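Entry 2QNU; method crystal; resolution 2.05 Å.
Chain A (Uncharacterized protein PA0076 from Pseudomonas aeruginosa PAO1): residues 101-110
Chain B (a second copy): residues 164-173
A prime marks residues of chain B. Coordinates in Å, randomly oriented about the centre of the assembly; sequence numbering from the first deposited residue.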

# COMPACT_ATOMS: atom_id res chain seq x y z
N LEU A 101 0.28 -0.49 -10.58
CA LEU A 101 1.52 0.30 -10.36
C LEU A 101 2.39 -0.37 -9.28
O LEU A 101 3.62 -0.34 -9.33
N GLY A 102 1.73 -0.97 -8.30
CA GLY A 102 2.37 -1.87 -7.35
C GLY A 102 3.36 -2.88 -7.88
O GLY A 102 4.51 -2.93 -7.39
N GLY A 103 2.95 -3.70 -8.85
CA GLY A 103 3.80 -4.72 -9.42
C GLY A 103 4.83 -4.11 -10.32
O GLY A 103 5.88 -4.68 -10.63
N LEU A 104 4.55 -2.91 -10.78
CA LEU A 104 5.49 -2.23 -11.65
C LEU A 104 6.65 -1.63 -10.82
O LEU A 104 7.81 -1.83 -11.11
N VAL A 105 6.31 -0.92 -9.76
CA VAL A 105 7.32 -0.39 -8.88
C VAL A 105 8.08 -1.55 -8.22
O VAL A 105 9.31 -1.57 -8.07
N GLY A 106 7.31 -2.55 -7.82
CA GLY A 106 7.90 -3.75 -7.24
C GLY A 106 8.23 -4.81 -8.24
O GLY A 106 8.39 -5.92 -7.86
N GLY A 107 8.33 -4.47 -9.51
CA GLY A 107 8.54 -5.44 -10.57
C GLY A 107 9.95 -5.42 -11.16
O GLY A 107 10.86 -4.72 -10.69
N ASP A 108 10.13 -6.21 -12.20
CA ASP A 108 11.45 -6.37 -12.79
C ASP A 108 11.88 -5.02 -13.32
O ASP A 108 11.02 -4.18 -13.67
N ASP A 109 13.19 -4.82 -13.36
CA ASP A 109 13.81 -3.53 -13.74
C ASP A 109 13.95 -3.33 -15.26
O ASP A 109 14.20 -2.22 -15.71
N GLY A 110 13.78 -4.39 -16.02
CA GLY A 110 14.21 -4.45 -17.42
C GLY A 110 13.69 -3.36 -18.35
O GLY A 110 14.43 -2.87 -19.22
N THR B 164 15.92 -3.03 -4.24
CA THR B 164 15.58 -4.14 -5.13
C THR B 164 14.10 -4.09 -5.34
O THR B 164 13.45 -3.50 -4.53
N PRO B 165 13.58 -4.71 -6.41
CA PRO B 165 12.15 -4.79 -6.62
C PRO B 165 11.43 -5.45 -5.45
O PRO B 165 10.32 -5.05 -5.14
N ALA B 166 12.04 -6.47 -4.84
CA ALA B 166 11.46 -7.13 -3.66
C ALA B 166 11.30 -6.18 -2.47
O ALA B 166 10.29 -6.20 -1.78
N GLN B 167 12.31 -5.35 -2.25
CA GLN B 167 12.32 -4.42 -1.14
C GLN B 167 11.32 -3.31 -1.43
O GLN B 167 10.63 -2.84 -0.54
N ARG B 168 11.24 -2.90 -2.69
CA ARG B 168 10.23 -1.87 -3.05
C ARG B 168 8.81 -2.39 -2.88
O ARG B 168 7.89 -1.67 -2.45
N LEU B 169 8.59 -3.66 -3.23
CA LEU B 169 7.28 -4.26 -3.04
C LEU B 169 6.94 -4.34 -1.57
O LEU B 169 5.83 -3.98 -1.16
N ALA B 170 7.86 -4.83 -0.76
CA ALA B 170 7.61 -4.87 0.66
C ALA B 170 7.39 -3.48 1.23
O ALA B 170 6.60 -3.33 2.14
N ALA B 171 8.12 -2.46 0.75
CA ALA B 171 7.92 -1.08 1.25
C ALA B 171 6.52 -0.57 0.98
O ALA B 171 5.86 0.05 1.82
N LEU B 172 6.06 -0.80 -0.23
CA LEU B 172 4.74 -0.33 -0.64
C LEU B 172 3.66 -0.99 0.19
O LEU B 172 2.76 -0.33 0.69
N ALA B 173 3.73 -2.32 0.33
CA ALA B 173 2.76 -3.04 1.17
C ALA B 173 2.73 -2.58 2.66
O ALA B 173 1.65 -2.41 3.20

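A recurring principle of helix packing is that the end of a helix leaves backbone carbonyls without helical partners, and that a long cationic side chain from a neighbouring helix can satisfy them. The contact between two copies of PA0076 offers a compact example. Helix 101-105 of one chain and helix 165-173 of the other run roughly antiparallel, at an angle of 144°, and the stretches bury 418 Å² between them. Val105, Arg168′ and Pro165′ cover the most surface.

Arg168′ directs its CA-to-CB bond toward the opposing stretch and extends through chi1 m, chi2 t and chi3 m. Its NE donates to the O of Val105 at 2.8 Å, with a favourable angle of 156°, while its NH2 adds a weak bond of 3.4 Å to the same Val105 O. NH2 also reaches OD1 of Asp109 at 3.0 Å, a hydrogen bond that forms part of a salt bridge. Both acceptors lie at the edge of the guanidinium, near its plane, where the N-H groups point. Asp109, with chi1 m, starts sideways, but its end comes nearer to meet the arginine. One side chain thus ties the last residue of the helix to the loop that follows.

Val105 combines this polar role of its backbone with an apolar one. Its side chain, chi1 t, leaves sideways and places CG1 4.0 Å from CD2 of Leu172′, whose own CA-to-CB bond points toward the partner; the chi1 of Leu172′ is -95°, between wells, and its chi2 is p. The same CG1 lies 4.3 Å from CB of Arg168′, so the aliphatic base of the arginine shares in the packing.

Pro165′, at the start of its helix, packs against the loop. Its CB lies 3.2 Å from the O of Gly107, and its CG, in a C-gamma exo ring, 3.8 Å from OD2 of Asp109.

Between these side chains the backbones come close because glycine allows it. The CA atoms of Gly106 and Leu169′ are 4.3 Å apart, and the CA of Gly106 makes a CA-H...O contact of 3.5 Å with the O of Pro165′. A CB on Gly106 would fall 2.7 Å from CD1 of Leu169′, a clash. That leucine, chi1 t and chi2 p, carries its CD1 to 3.6 Å from the O of Gly102, filling the space beside the glycine-rich backbone.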

# COMPACT_ATOMS: atom_id res chain seq x y z
CB LEU A 101 1.23 1.74 -9.99
CG LEU A 101 0.46 2.56 -11.01
CD1 LEU A 101 0.47 3.99 -10.50
CD2 LEU A 101 1.15 2.47 -12.40
CB LEU A 104 4.73 -1.18 -12.38
CG LEU A 104 5.45 -0.50 -13.49
CD1 LEU A 104 5.76 -1.49 -14.63
CD2 LEU A 104 4.55 0.70 -13.88
CB VAL A 105 6.66 0.50 -7.83
CG1 VAL A 105 7.67 0.93 -6.81
CG2 VAL A 105 5.94 1.69 -8.48
CB ASP A 108 11.42 -7.40 -13.91
CG ASP A 108 12.76 -8.00 -14.14
OD1 ASP A 108 12.84 -9.24 -14.29
OD2 ASP A 108 13.74 -7.25 -14.12
CB ASP A 109 15.23 -3.42 -13.12
CG ASP A 109 15.21 -3.29 -11.58
OD1 ASP A 109 14.43 -2.47 -11.08
OD2 ASP A 109 15.99 -3.98 -10.89
CB THR B 164 15.94 -5.52 -4.54
OG1 THR B 164 15.33 -5.70 -3.24
CG2 THR B 164 17.50 -5.66 -4.43
CB PRO B 165 12.03 -5.65 -7.87
CG PRO B 165 13.32 -5.48 -8.60
CD PRO B 165 14.30 -5.42 -7.50
CB ALA B 166 12.33 -8.40 -3.23
CB GLN B 167 13.72 -3.81 -0.99
CG GLN B 167 14.67 -4.62 -0.10
CD GLN B 167 15.92 -3.87 0.13
OE1 GLN B 167 16.52 -3.40 -0.82
NE2 GLN B 167 16.31 -3.68 1.41
CB ARG B 168 10.44 -1.29 -4.46
CG ARG B 168 11.71 -0.42 -4.60
CD ARG B 168 11.80 0.30 -5.88
NE ARG B 168 11.73 -0.52 -7.09
CZ ARG B 168 12.78 -1.13 -7.66
NH1 ARG B 168 14.00 -1.02 -7.16
NH2 ARG B 168 12.60 -1.84 -8.77
CB LEU B 169 7.19 -5.65 -3.72
CG LEU B 169 5.75 -6.21 -3.85
CD1 LEU B 169 4.90 -5.54 -4.92
CD2 LEU B 169 5.85 -7.67 -4.13
CB ALA B 170 8.74 -5.58 1.43
CB ALA B 171 8.98 -0.15 0.64
CB LEU B 172 4.53 -0.55 -2.12
CG LEU B 172 4.84 0.65 -3.01
CD1 LEU B 172 6.33 0.97 -2.89
CD2 LEU B 172 4.55 0.31 -4.38
CB ALA B 173 3.04 -4.57 1.07